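Local coordinates for protein SidF, inhibitor of growth family, member 3 (Legionella pneumophila subsp. pneumophila, PDB 4FYE) that probably acts as a phosphoinositide phosphatase, removing a phosphate from the inositol headgroup of phosphatidylinositol phosphates, at residues Thr211-Arg216 and Ala505-Phe510; Asp284-Ala289 and Glu511-Gly516; Ala292-Asn297 and Arg381-Ala386; Glu375-Val380 and Asn434-Asn439; Ala386-Lys391 and Ala494-Lys499. The protein carries 1 engineered substitution. All coordinates share one frame; numbering follows the deposited sequence.

Interaction 1 (Thr211-Arg216 and Ala505-Phe510); sequences TKRQQR and ALFSYF
Arg213 lays its guanidinium flat on the ring of Phe507. The two planes are only 10° apart. Arg213 CZ sits 3.5 Å from the centroid of the Phe507 ring and almost exactly on the ring normal, so this is a cation-pi stack over the face. The closest single approach is Arg213 NH1 to Phe507 CG at 3.3 Å. Arg213 NH2 lies over the same face, toward Phe507 CE2, at 3.4 Å. The arginine chain leaves its helix with CG anti to the backbone N (chi1 -171°). It then bends at chi3, which turns the guanidinium broadside to the ring.

A second shell holds this pair. Arg213 NE forms a salt bridge with Glu299 on helix 284-311, which probably limits the rotation of the guanidinium while its face rests on the ring. Phe507 also packs on Leu295 and Ile296 of the same helix.

The short helix 212-216 is itself secured at its start. Thr211 OG1 accepts from Gln214 N at 3.2 Å, and Gln214 OE1 accepts from Thr211 N at 2.8 Å. Thr211 is the N-cap, two residues before Arg213, and this reciprocal pair is a capping box. The contact joins the short helix to the long helix 482-514, whose segment here lies in a predicted coiled coil. It combines a capping box at the helix start with a cation-pi stack between helices.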
# COMPACT_ATOMS: atom_id res chain seq x y z
N THR A 211 -15.06 9.84 -5.57
CA THR A 211 -16.20 10.31 -4.76
C THR A 211 -17.10 11.24 -5.58
O THR A 211 -16.68 11.76 -6.61
CB THR A 211 -15.78 11.12 -3.54
OG1 THR A 211 -15.02 12.23 -3.97
CG2 THR A 211 -14.96 10.29 -2.56
N LYS A 212 -18.33 11.46 -5.14
CA LYS A 212 -19.18 12.30 -5.94
C LYS A 212 -18.59 13.70 -6.02
O LYS A 212 -18.61 14.31 -7.08
CB LYS A 212 -20.64 12.29 -5.45
CG LYS A 212 -21.24 10.90 -5.57
CD LYS A 212 -22.67 10.91 -6.04
CE LYS A 212 -23.33 9.55 -5.83
NZ LYS A 212 -24.82 9.69 -5.58
N ARG A 213 -18.09 14.20 -4.91
CA ARG A 213 -17.44 15.50 -4.91
C ARG A 213 -16.34 15.57 -5.98
O ARG A 213 -16.33 16.50 -6.77
CB ARG A 213 -16.83 15.77 -3.55
CG ARG A 213 -16.32 17.18 -3.37
CD ARG A 213 -15.28 17.18 -2.28
NE ARG A 213 -15.91 16.83 -1.03
CZ ARG A 213 -16.60 17.69 -0.28
NH1 ARG A 213 -16.75 18.95 -0.68
NH2 ARG A 213 -17.14 17.28 0.86
N GLN A 214 -15.44 14.61 -6.03
CA GLN A 214 -14.44 14.58 -7.11
C GLN A 214 -15.13 14.54 -8.49
O GLN A 214 -14.74 15.24 -9.41
CB GLN A 214 -13.51 13.36 -6.97
CG GLN A 214 -12.47 13.45 -5.87
CD GLN A 214 -11.88 12.09 -5.53
OE1 GLN A 214 -12.56 11.07 -5.68
NE2 GLN A 214 -10.65 12.07 -5.00
N GLN A 215 -16.16 13.73 -8.60
CA GLN A 215 -16.83 13.50 -9.85
C GLN A 215 -17.30 14.84 -10.44
O GLN A 215 -17.04 15.09 -11.62
CB GLN A 215 -17.95 12.47 -9.67
CG GLN A 215 -18.30 11.62 -10.90
CD GLN A 215 -17.10 10.95 -11.62
OE1 GLN A 215 -16.88 9.74 -11.50
NE2 GLN A 215 -16.35 11.74 -12.40
N ARG A 216 -17.90 15.72 -9.64
CA ARG A 216 -18.38 16.98 -10.20
C ARG A 216 -17.32 18.12 -10.31
O ARG A 216 -17.51 19.05 -11.09
CB ARG A 216 -19.63 17.46 -9.48
CG ARG A 216 -19.35 18.01 -8.10
CD ARG A 216 -20.59 18.49 -7.40
NE ARG A 216 -20.47 18.31 -5.96
CZ ARG A 216 -19.81 19.13 -5.14
NH1 ARG A 216 -19.17 20.23 -5.61
NH2 ARG A 216 -19.78 18.84 -3.83
N ALA A 505 -14.60 24.79 5.16
CA ALA A 505 -14.03 25.99 4.65
C ALA A 505 -13.05 25.71 3.49
O ALA A 505 -13.10 26.34 2.44
CB ALA A 505 -13.35 26.70 5.79
N LEU A 506 -12.17 24.73 3.67
CA LEU A 506 -11.16 24.36 2.68
C LEU A 506 -11.68 23.77 1.33
O LEU A 506 -11.08 24.04 0.27
CB LEU A 506 -10.25 23.34 3.34
CG LEU A 506 -8.75 23.49 3.21
CD1 LEU A 506 -8.05 22.32 3.91
CD2 LEU A 506 -8.32 23.67 1.75
N PHE A 507 -12.73 22.95 1.40
CA PHE A 507 -13.44 22.51 0.18
C PHE A 507 -13.95 23.76 -0.56
O PHE A 507 -13.72 23.89 -1.77
CB PHE A 507 -14.63 21.59 0.49
CG PHE A 507 -14.26 20.24 1.04
CD1 PHE A 507 -13.37 19.41 0.36
CD2 PHE A 507 -14.84 19.80 2.22
CE1 PHE A 507 -13.04 18.16 0.87
CE2 PHE A 507 -14.54 18.54 2.73
CZ PHE A 507 -13.64 17.71 2.05
N SER A 508 -14.62 24.67 0.15
CA SER A 508 -15.06 25.92 -0.50
C SER A 508 -13.87 26.63 -1.14
O SER A 508 -13.95 27.08 -2.30
CB SER A 508 -15.79 26.87 0.45
OG SER A 508 -17.02 26.30 0.87
N TYR A 509 -12.74 26.71 -0.42
CA TYR A 509 -11.65 27.42 -1.01
C TYR A 509 -11.25 26.78 -2.35
O TYR A 509 -10.97 27.50 -3.30
CB TYR A 509 -10.47 27.54 -0.07
CG TYR A 509 -9.22 28.03 -0.78
CD1 TYR A 509 -8.41 27.15 -1.49
CD2 TYR A 509 -8.86 29.37 -0.77
CE1 TYR A 509 -7.28 27.57 -2.15
CE2 TYR A 509 -7.72 29.80 -1.43
CZ TYR A 509 -6.93 28.89 -2.12
OH TYR A 509 -5.80 29.30 -2.79
N PHE A 510 -11.21 25.45 -2.44
CA PHE A 510 -10.83 24.84 -3.72
C PHE A 510 -11.84 25.08 -4.84
O PHE A 510 -11.44 25.25 -5.99
CB PHE A 510 -10.50 23.33 -3.58
CG PHE A 510 -10.06 22.69 -4.88
CD1 PHE A 510 -10.99 22.08 -5.74
CD2 PHE A 510 -8.73 22.69 -5.26
CE1 PHE A 510 -10.58 21.47 -6.94
CE2 PHE A 510 -8.31 22.06 -6.45
CZ PHE A 510 -9.25 21.47 -7.30

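Interaction 2 (Asp284-Ala289 and Glu511-Gly516)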
# COMPACT_ATOMS: atom_id res chain seq x y z
N ASP A 284 1.52 30.90 -2.16
CA ASP A 284 0.80 30.38 -1.02
C ASP A 284 -0.60 29.87 -1.38
O ASP A 284 -1.11 28.94 -0.76
CB ASP A 284 0.73 31.42 0.08
CG ASP A 284 1.76 31.20 1.18
OD1 ASP A 284 2.72 30.41 0.99
OD2 ASP A 284 1.58 31.82 2.24
N TYR A 285 -1.21 30.50 -2.39
CA TYR A 285 -2.52 30.09 -2.88
C TYR A 285 -2.40 28.68 -3.42
O TYR A 285 -3.03 27.76 -2.90
CB TYR A 285 -3.04 31.02 -3.98
CG TYR A 285 -3.37 32.44 -3.57
CD1 TYR A 285 -4.12 32.70 -2.43
CD2 TYR A 285 -2.96 33.52 -4.37
CE1 TYR A 285 -4.43 34.02 -2.08
CE2 TYR A 285 -3.27 34.84 -4.02
CZ TYR A 285 -4.00 35.09 -2.87
OH TYR A 285 -4.31 36.38 -2.52
N LYS A 286 -1.58 28.52 -4.45
CA LYS A 286 -1.35 27.21 -5.03
C LYS A 286 -1.10 26.13 -3.97
O LYS A 286 -1.56 25.01 -4.15
CB LYS A 286 -0.20 27.26 -6.02
CG LYS A 286 0.18 25.89 -6.58
CD LYS A 286 -0.71 25.49 -7.74
CE LYS A 286 -0.14 25.96 -9.07
NZ LYS A 286 1.09 25.19 -9.39
N LYS A 287 -0.42 26.48 -2.88
CA LYS A 287 -0.15 25.53 -1.80
C LYS A 287 -1.43 25.17 -1.06
O LYS A 287 -1.66 24.01 -0.71
CB LYS A 287 0.87 26.06 -0.80
CG LYS A 287 2.28 25.94 -1.30
CD LYS A 287 3.25 26.35 -0.22
CE LYS A 287 4.66 26.36 -0.78
NZ LYS A 287 5.49 27.33 -0.04
N LEU A 288 -2.27 26.16 -0.83
CA LEU A 288 -3.52 25.86 -0.15
C LEU A 288 -4.42 25.01 -1.04
O LEU A 288 -5.09 24.11 -0.56
CB LEU A 288 -4.23 27.12 0.32
CG LEU A 288 -4.78 27.17 1.75
CD1 LEU A 288 -6.06 27.99 1.71
CD2 LEU A 288 -5.02 25.83 2.39
N ALA A 289 -4.38 25.25 -2.34
CA ALA A 289 -5.07 24.41 -3.29
C ALA A 289 -4.65 22.92 -3.14
O ALA A 289 -5.50 21.99 -3.08
CB ALA A 289 -4.80 24.92 -4.69
N GLU A 511 -13.14 25.04 -4.50
CA GLU A 511 -14.27 25.31 -5.45
C GLU A 511 -14.07 26.59 -6.27
O GLU A 511 -14.32 26.57 -7.47
CB GLU A 511 -15.64 25.36 -4.73
CG GLU A 511 -16.27 23.97 -4.47
CD GLU A 511 -17.44 23.98 -3.47
OE1 GLU A 511 -18.28 24.92 -3.52
OE2 GLU A 511 -17.53 23.05 -2.63
N GLU A 512 -13.60 27.66 -5.60
CA GLU A 512 -13.27 28.95 -6.24
C GLU A 512 -11.93 28.90 -6.95
O GLU A 512 -11.83 29.33 -8.11
CB GLU A 512 -13.22 30.10 -5.22
CG GLU A 512 -14.50 30.90 -5.04
CD GLU A 512 -15.06 31.52 -6.32
OE1 GLU A 512 -14.44 32.47 -6.88
OE2 GLU A 512 -16.15 31.07 -6.75
N TYR A 513 -10.90 28.41 -6.25
CA TYR A 513 -9.57 28.37 -6.82
C TYR A 513 -9.60 27.58 -8.11
O TYR A 513 -8.89 27.91 -9.07
CB TYR A 513 -8.55 27.78 -5.85
CG TYR A 513 -7.12 27.76 -6.43
CD1 TYR A 513 -6.70 26.73 -7.27
CD2 TYR A 513 -6.19 28.79 -6.15
CE1 TYR A 513 -5.43 26.70 -7.81
CE2 TYR A 513 -4.91 28.76 -6.67
CZ TYR A 513 -4.54 27.71 -7.50
OH TYR A 513 -3.29 27.62 -8.04
N GLN A 514 -10.43 26.55 -8.14
CA GLN A 514 -10.44 25.67 -9.28
C GLN A 514 -10.80 26.39 -10.59
O GLN A 514 -10.14 26.19 -11.59
CB GLN A 514 -11.33 24.46 -9.02
CG GLN A 514 -11.16 23.40 -10.08
CD GLN A 514 -12.49 23.02 -10.70
OE1 GLN A 514 -12.67 21.88 -11.15
NE2 GLN A 514 -13.43 23.98 -10.74
N LYS A 515 -11.83 27.23 -10.59
CA LYS A 515 -12.16 27.97 -11.81
C LYS A 515 -11.00 28.85 -12.24
O LYS A 515 -10.00 28.97 -11.53
CB LYS A 515 -13.47 28.77 -11.70
CG LYS A 515 -13.76 29.36 -10.33
CD LYS A 515 -15.21 29.85 -10.23
CE LYS A 515 -16.19 28.79 -9.71
NZ LYS A 515 -17.60 29.28 -9.59
N GLY A 516 -11.13 29.44 -13.42
CA GLY A 516 -10.04 30.25 -13.97
C GLY A 516 -9.89 31.59 -13.27
O GLY A 516 -10.82 32.08 -12.62
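Tyr513 reaches across to Ala289 and packs the C-terminal part of helix 482-514 against the first turns of helix 284-311. This is helix-to-helix packing built on a CH-pi contact. Ala289 CB stands over one face of the Tyr513 ring, 3.8 Å from its centroid, and lies nearer the CE1 side than the middle. The tyrosine can span the gap because its CG is anti to the backbone N (chi1 -179°), which sends the ring out from its helix. Ala289 is buried, and this is the tight part of the contact. Leu239, from a loop, packs on Ala289 as well.

The other part is looser. Of its side chain, Tyr285 brings only CB close, 4.0 Å from Tyr513 CE2. Its own ring leads away toward helix 522-583, where it touches Gln522 and Asp526. Glu512 and Lys515, flanking Tyr513 in sequence, make a long salt bridge on the partly exposed side and do not meet 284-289.

Lys286 closes the far end of the tyrosine. Its chain bends at chi2, chi3 and chi4 and curls past the phenol oxygen, while its NZ bonds to Asp278 O. The methylene CD of Lys286 comes to 3.4 Å from Tyr513 OH.

Interaction 3 (Ala292-Asn297 and Arg381-Ala386); sequences AVTLIN and RQMMDA
The two helical segments approach with their axes 9.3 Å apart and cross at -50°. They come nearest at Leu295 and Met383, whose CA atoms are only 5.4 Å apart.

Met383 is the central side chain and points at the other helix. Its CG is anti to the carbonyl carbon (chi1 -47°), and the chain then folds at chi2 and chi3. This compact shape fits between Thr294 and Leu295, both of which it crosses at about a right angle. The sulfur meets the leucine branch point, with Met383 SD 3.7 Å from Leu295 CG. On the threonine side, Met383 CG meets Thr294 OG1 at 3.3 Å. No hydrogen bond links the two segments, and the touching residues are all buried. Ala386 adds a lighter contact one turn on, with its CB 4.4 Å from Leu295 CD2.

Arg381 and Asp385 form a salt bridge along their own helix, Arg381 NE to Asp385 OD2 at 2.8 Å. Arg381 also pairs with Glu543, and Asp385 with Arg443.

Helix 373-387 lies here between helix 284-311 and strand 402-416, with Gln382 reaching Tyr502 of helix 482-514. Met384 points away from helix 284-311 and rests on Tyr410, Ala412 and Met414 of that strand.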
# COMPACT_ATOMS: atom_id res chain seq x y z
N ALA A 292 -5.91 21.25 -0.21
CA ALA A 292 -7.33 20.94 -0.33
C ALA A 292 -7.54 19.62 -1.07
O ALA A 292 -8.45 18.85 -0.71
CB ALA A 292 -8.08 22.04 -1.05
N VAL A 293 -6.74 19.43 -2.12
CA VAL A 293 -6.85 18.22 -2.91
C VAL A 293 -6.50 17.05 -2.02
O VAL A 293 -7.07 15.98 -2.15
CB VAL A 293 -5.88 18.25 -4.07
CG1 VAL A 293 -5.72 16.88 -4.68
CG2 VAL A 293 -6.38 19.25 -5.09
N THR A 294 -5.58 17.25 -1.10
CA THR A 294 -5.20 16.12 -0.35
C THR A 294 -6.32 15.73 0.58
O THR A 294 -6.54 14.52 0.81
CB THR A 294 -3.74 16.12 0.24
OG1 THR A 294 -3.74 15.99 1.66
CG2 THR A 294 -2.84 17.27 -0.24
N LEU A 295 -7.08 16.74 1.07
CA LEU A 295 -8.29 16.51 1.83
C LEU A 295 -9.38 15.83 0.95
O LEU A 295 -9.97 14.81 1.32
CB LEU A 295 -8.83 17.83 2.30
CG LEU A 295 -9.49 18.07 3.65
CD1 LEU A 295 -10.79 18.81 3.38
CD2 LEU A 295 -9.76 16.83 4.47
N ILE A 296 -9.62 16.37 -0.22
CA ILE A 296 -10.47 15.74 -1.19
C ILE A 296 -10.12 14.23 -1.40
O ILE A 296 -10.98 13.33 -1.20
CB ILE A 296 -10.46 16.60 -2.46
CG1 ILE A 296 -11.36 17.84 -2.22
CG2 ILE A 296 -10.92 15.79 -3.66
CD1 ILE A 296 -11.20 18.95 -3.24
N ASN A 297 -8.87 13.94 -1.76
CA ASN A 297 -8.39 12.58 -1.82
C ASN A 297 -8.47 11.83 -0.51
O ASN A 297 -8.78 10.64 -0.52
CB ASN A 297 -6.98 12.58 -2.28
CG ASN A 297 -6.86 13.01 -3.70
OD1 ASN A 297 -7.87 13.14 -4.45
ND2 ASN A 297 -5.62 13.23 -4.12
N ARG A 381 -0.79 13.92 7.07
CA ARG A 381 -1.00 13.84 8.52
C ARG A 381 -2.04 14.87 9.03
O ARG A 381 -2.85 14.57 9.89
CB ARG A 381 0.35 13.87 9.24
CG ARG A 381 0.46 14.80 10.43
CD ARG A 381 -0.08 14.18 11.68
NE ARG A 381 -0.94 15.12 12.40
CZ ARG A 381 -1.07 16.44 12.18
NH1 ARG A 381 -0.38 17.06 11.24
NH2 ARG A 381 -1.91 17.14 12.92
N GLN A 382 -2.08 16.05 8.45
CA GLN A 382 -3.05 17.07 8.86
C GLN A 382 -4.48 16.73 8.39
O GLN A 382 -5.46 16.85 9.16
CB GLN A 382 -2.55 18.41 8.33
CG GLN A 382 -3.55 19.54 8.26
CD GLN A 382 -2.91 20.89 7.94
OE1 GLN A 382 -3.39 21.93 8.42
NE2 GLN A 382 -1.80 20.89 7.17
N MET A 383 -4.60 16.28 7.13
CA MET A 383 -5.92 15.89 6.60
C MET A 383 -6.49 14.59 7.26
O MET A 383 -7.67 14.51 7.57
CB MET A 383 -5.93 15.88 5.06
CG MET A 383 -5.30 17.10 4.38
SD MET A 383 -5.98 18.76 4.77
CE MET A 383 -5.66 18.93 6.49
N MET A 384 -5.65 13.60 7.51
CA MET A 384 -6.06 12.45 8.30
C MET A 384 -6.61 12.89 9.65
O MET A 384 -7.68 12.40 10.07
CB MET A 384 -4.92 11.41 8.49
CG MET A 384 -4.56 10.62 7.23
SD MET A 384 -3.24 9.42 7.56
CE MET A 384 -4.16 8.49 8.76
N ASP A 385 -5.91 13.79 10.33
CA ASP A 385 -6.37 14.27 11.66
C ASP A 385 -7.58 15.22 11.55
O ASP A 385 -8.34 15.36 12.52
CB ASP A 385 -5.25 14.95 12.47
CG ASP A 385 -4.50 13.99 13.42
OD1 ASP A 385 -5.07 12.95 13.87
OD2 ASP A 385 -3.31 14.29 13.72
N ALA A 386 -7.72 15.88 10.40
CA ALA A 386 -8.89 16.74 10.10
C ALA A 386 -10.15 15.93 10.17
O ALA A 386 -11.16 16.38 10.78
CB ALA A 386 -8.76 17.33 8.70

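Interaction 4 (Glu375-Val380 and Asn434-Asn439)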
# COMPACT_ATOMS: atom_id res chain seq x y z
N GLU A 375 6.09 17.89 2.79
CA GLU A 375 4.63 18.05 2.63
C GLU A 375 3.92 16.71 2.60
O GLU A 375 2.85 16.56 3.19
CB GLU A 375 4.28 18.87 1.39
CG GLU A 375 4.63 20.35 1.54
CD GLU A 375 6.16 20.64 1.45
OE1 GLU A 375 6.88 20.11 0.56
OE2 GLU A 375 6.64 21.43 2.28
N GLN A 376 4.53 15.73 1.96
CA GLN A 376 3.89 14.39 1.86
C GLN A 376 3.64 13.87 3.23
O GLN A 376 2.70 13.10 3.46
CB GLN A 376 4.76 13.38 1.13
CG GLN A 376 5.03 13.74 -0.30
CD GLN A 376 5.94 12.72 -0.97
OE1 GLN A 376 6.92 13.05 -1.69
NE2 GLN A 376 5.64 11.47 -0.74
N PHE A 377 4.46 14.33 4.16
CA PHE A 377 4.25 13.97 5.55
C PHE A 377 3.21 14.93 6.09
O PHE A 377 2.15 14.52 6.55
CB PHE A 377 5.55 14.00 6.37
CG PHE A 377 5.32 14.10 7.86
CD1 PHE A 377 4.78 13.03 8.55
CD2 PHE A 377 5.59 15.27 8.53
CE1 PHE A 377 4.56 13.11 9.92
CE2 PHE A 377 5.34 15.37 9.91
CZ PHE A 377 4.83 14.28 10.61
N GLU A 378 3.52 16.20 5.99
CA GLU A 378 2.74 17.21 6.69
C GLU A 378 1.27 17.36 6.25
O GLU A 378 0.39 17.40 7.11
CB GLU A 378 3.46 18.54 6.70
CG GLU A 378 3.96 18.86 8.09
CD GLU A 378 4.89 20.06 8.13
OE1 GLU A 378 4.48 21.19 7.74
OE2 GLU A 378 6.04 19.88 8.59
N TYR A 379 1.00 17.35 4.94
CA TYR A 379 -0.36 17.54 4.45
C TYR A 379 -1.26 16.35 4.73
O TYR A 379 -2.47 16.50 4.92
CB TYR A 379 -0.34 17.79 2.97
CG TYR A 379 0.22 19.12 2.56
CD1 TYR A 379 0.98 19.89 3.45
CD2 TYR A 379 -0.01 19.64 1.29
CE1 TYR A 379 1.48 21.13 3.09
CE2 TYR A 379 0.55 20.84 0.92
CZ TYR A 379 1.27 21.57 1.84
OH TYR A 379 1.75 22.75 1.51
N VAL A 380 -0.67 15.16 4.71
CA VAL A 380 -1.47 13.96 4.76
C VAL A 380 -1.80 13.79 6.22
O VAL A 380 -2.98 13.61 6.59
CB VAL A 380 -0.73 12.74 4.15
CG1 VAL A 380 -1.36 11.45 4.60
CG2 VAL A 380 -0.68 12.81 2.62
N ASN A 434 16.04 15.10 11.26
CA ASN A 434 15.42 13.95 11.89
C ASN A 434 14.21 14.27 12.76
O ASN A 434 13.38 13.39 13.00
CB ASN A 434 16.41 13.22 12.82
CG ASN A 434 17.71 12.74 12.13
OD1 ASN A 434 17.79 12.58 10.91
ND2 ASN A 434 18.74 12.51 12.95
N SER A 435 14.09 15.51 13.21
CA SER A 435 13.10 15.91 14.20
C SER A 435 11.68 16.27 13.70
O SER A 435 10.77 16.41 14.53
CB SER A 435 13.61 17.11 15.00
OG SER A 435 13.38 18.29 14.26
N VAL A 436 11.52 16.44 12.40
CA VAL A 436 10.23 16.74 11.80
C VAL A 436 9.08 15.79 12.24
O VAL A 436 7.96 16.24 12.37
CB VAL A 436 10.31 16.66 10.25
CG1 VAL A 436 8.91 16.85 9.65
CG2 VAL A 436 11.26 17.71 9.71
N THR A 437 9.35 14.50 12.43
CA THR A 437 8.34 13.46 12.62
C THR A 437 8.37 13.00 14.08
O THR A 437 7.56 12.12 14.46
CB THR A 437 8.66 12.19 11.76
OG1 THR A 437 9.99 11.73 12.11
CG2 THR A 437 8.56 12.46 10.26
N LYS A 438 9.33 13.51 14.86
CA LYS A 438 9.50 13.13 16.28
C LYS A 438 8.15 13.12 17.02
O LYS A 438 7.78 12.09 17.59
CB LYS A 438 10.50 14.06 17.00
CG LYS A 438 11.13 13.48 18.28
CD LYS A 438 11.59 14.55 19.31
CE LYS A 438 10.71 14.71 20.59
NZ LYS A 438 9.36 14.03 20.60
N ASN A 439 7.44 14.25 17.01
CA ASN A 439 6.14 14.37 17.70
C ASN A 439 5.07 13.33 17.26
O ASN A 439 4.41 12.68 18.12
CB ASN A 439 5.58 15.80 17.57
CG ASN A 439 6.27 16.80 18.54
OD1 ASN A 439 6.99 16.42 19.47
ND2 ASN A 439 6.03 18.09 18.32
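Phe377 meets Val436 and Thr437, joining helix 373-387 to the segment just before helix 438-458. It is apolar packing centred on one aromatic ring. Along the first segment, Phe377 is the first residue to touch. Its CG is anti to the backbone N (chi1 160°), which carries the ring out to the other segment. Thr437 CG2 stands over the middle of one ring face, 4.0 Å from the centroid and 8° off the normal, a CH-pi contact. The methyl can take that place because CG2 lies beside the backbone N and anti to the carbonyl carbon.

The side chains of Val436 and Phe377 run past each other in opposite directions. Val436 CG1 is 3.8 Å from Phe377 CD2, and Val436 O is 3.7 Å from Phe377 CE2. Phe377 is buried, and its ring also packs on Met414 and Ser416 of strand 402-416. Thr437 touches Ser416 too, so both segments and this strand meet at one place.

Glu378 follows, at the partly exposed border of the contact. Its carboxylate is engaged in a salt bridge with Lys374 on its own helix. The end of the chain still swings near the valine, leaving Glu378 OE2 4.3 Å from Val436 CG1.

Interaction 5 (Ala386-Lys391 and Ala494-Lys499)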
# COMPACT_ATOMS: atom_id res chain seq x y z
N ALA A 386 -7.72 15.88 10.40
CA ALA A 386 -8.89 16.74 10.10
C ALA A 386 -10.15 15.93 10.17
O ALA A 386 -11.16 16.38 10.78
CB ALA A 386 -8.76 17.33 8.70
N PHE A 387 -10.11 14.73 9.57
CA PHE A 387 -11.29 13.85 9.61
C PHE A 387 -11.39 13.04 10.88
O PHE A 387 -12.49 12.59 11.23
CB PHE A 387 -11.33 12.90 8.40
CG PHE A 387 -11.98 13.50 7.15
CD1 PHE A 387 -13.39 13.63 7.06
CD2 PHE A 387 -11.20 13.88 6.06
CE1 PHE A 387 -13.99 14.12 5.89
CE2 PHE A 387 -11.82 14.38 4.89
CZ PHE A 387 -13.22 14.48 4.80
N ASP A 388 -10.27 12.90 11.61
CA ASP A 388 -10.24 12.02 12.80
C ASP A 388 -11.30 12.33 13.82
O ASP A 388 -11.53 13.50 14.21
CB ASP A 388 -8.84 11.84 13.44
CG ASP A 388 -8.88 10.99 14.74
OD1 ASP A 388 -9.51 11.43 15.74
OD2 ASP A 388 -8.36 9.86 14.78
N GLY A 389 -11.99 11.27 14.23
CA GLY A 389 -13.10 11.31 15.18
C GLY A 389 -14.32 12.12 14.74
O GLY A 389 -15.11 12.63 15.61
N SER A 390 -14.49 12.28 13.43
CA SER A 390 -15.79 12.76 12.93
C SER A 390 -16.31 11.87 11.76
O SER A 390 -15.85 10.72 11.60
CB SER A 390 -15.71 14.22 12.57
OG SER A 390 -15.13 14.27 11.30
N LYS A 391 -17.27 12.39 10.98
CA LYS A 391 -17.99 11.60 9.96
C LYS A 391 -17.59 12.09 8.58
O LYS A 391 -17.19 13.23 8.46
CB LYS A 391 -19.50 11.81 10.10
CG LYS A 391 -20.15 10.99 11.20
CD LYS A 391 -21.67 11.20 11.31
CE LYS A 391 -21.98 12.30 12.31
NZ LYS A 391 -23.35 12.17 12.90
N ALA A 494 -12.18 19.18 22.05
CA ALA A 494 -12.27 20.63 21.73
C ALA A 494 -12.01 21.02 20.25
O ALA A 494 -12.59 22.00 19.71
CB ALA A 494 -11.33 21.41 22.65
N LEU A 495 -11.14 20.24 19.61
CA LEU A 495 -10.76 20.40 18.20
C LEU A 495 -11.82 20.07 17.19
O LEU A 495 -11.84 20.63 16.08
CB LEU A 495 -9.55 19.53 17.89
CG LEU A 495 -8.19 20.20 18.11
CD1 LEU A 495 -7.10 19.18 17.84
CD2 LEU A 495 -8.01 21.39 17.18
N LYS A 496 -12.69 19.14 17.55
CA LYS A 496 -13.68 18.60 16.63
C LYS A 496 -14.49 19.68 15.94
O LYS A 496 -14.49 19.75 14.72
CB LYS A 496 -14.59 17.57 17.31
CG LYS A 496 -13.89 16.39 18.03
CD LYS A 496 -12.77 15.66 17.26
CE LYS A 496 -12.27 14.42 18.02
NZ LYS A 496 -11.06 13.76 17.43
N GLU A 497 -15.12 20.56 16.72
CA GLU A 497 -15.81 21.74 16.21
C GLU A 497 -14.96 22.52 15.16
O GLU A 497 -15.27 22.57 13.96
CB GLU A 497 -16.18 22.63 17.39
CG GLU A 497 -17.56 23.26 17.32
CD GLU A 497 -18.03 23.46 15.89
OE1 GLU A 497 -17.45 24.30 15.17
OE2 GLU A 497 -18.99 22.76 15.49
N VAL A 498 -13.86 23.10 15.63
CA VAL A 498 -12.89 23.74 14.74
C VAL A 498 -12.46 22.87 13.51
O VAL A 498 -12.47 23.34 12.35
CB VAL A 498 -11.66 24.20 15.55
CG1 VAL A 498 -10.87 25.23 14.76
CG2 VAL A 498 -12.09 24.78 16.93
N LYS A 499 -12.11 21.61 13.73
CA LYS A 499 -11.78 20.74 12.56
C LYS A 499 -12.89 20.69 11.48
O LYS A 499 -12.59 20.87 10.28
CB LYS A 499 -11.37 19.33 12.99
CG LYS A 499 -9.94 19.28 13.48
CD LYS A 499 -9.68 17.96 14.16
CE LYS A 499 -8.22 17.80 14.50
NZ LYS A 499 -8.08 16.43 15.04
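Helix 373-387 ends here and turns away beside helix 482-514, with Ala386 CA and Lys499 CA 5.5 Å apart. Across this gap Lys499 CB packs on the carbonyl oxygen of Ala386, 3.7 Å from Ala386 O. The rest of the lysine chain runs out extended, and its NZ donates to Asp385 O.

Lys496 makes the polar link. Its NZ lies 3.3 Å from Asp388 O and also 3.3 Å from Asp388 OD1, so one residue holds it through both backbone and side chain. The first is a hydrogen bond, reached from well above the carbonyl plane (54° out of it). The second is a salt bridge. Asp388 has its CG anti to the backbone N (chi1 176°), which brings OD1 to the lysine ammonium.

The segment 387-390 is a type II beta turn, and it delivers the chain from the helix into strand 391-399. Phe387 O closes the turn by accepting both Ser390 N and Ser390 OG, which come from the same face of its plane. Gly389 takes the third position of the turn with positive phi, where glycine is favoured, and its CA passes 3.9 Å from Lys496 NZ. The other carboxylate oxygen, Asp388 OD2, accepts from Ala412 N of strand 402-416, while Gly389 and Ser390 bond through their backbones to Tyr410 on that strand.

From the N terminus, helix 212-216 is the first segment met, and interaction 1 closes the longest loop, back from helix 482-514. Helix 284-311 follows. Its start enters interaction 2, which crosses interaction 1, and its next turns enter interaction 3, which lies within both loops. Helix 373-387 then serves interactions 4, 3 and 5 in turn. Interaction 4 closes at 434-439, just before helix 438-458, and, like 5, lies within the loops of 1 and 2. It crosses 3 and 5, whereas 3 and 5 follow in series and share Ala386. Helix 482-514 closes interactions 5, 1 and 2 in that order. A probable hydrogen bond between Tyr509 OH and Tyr285 O ties interactions 1 and 2.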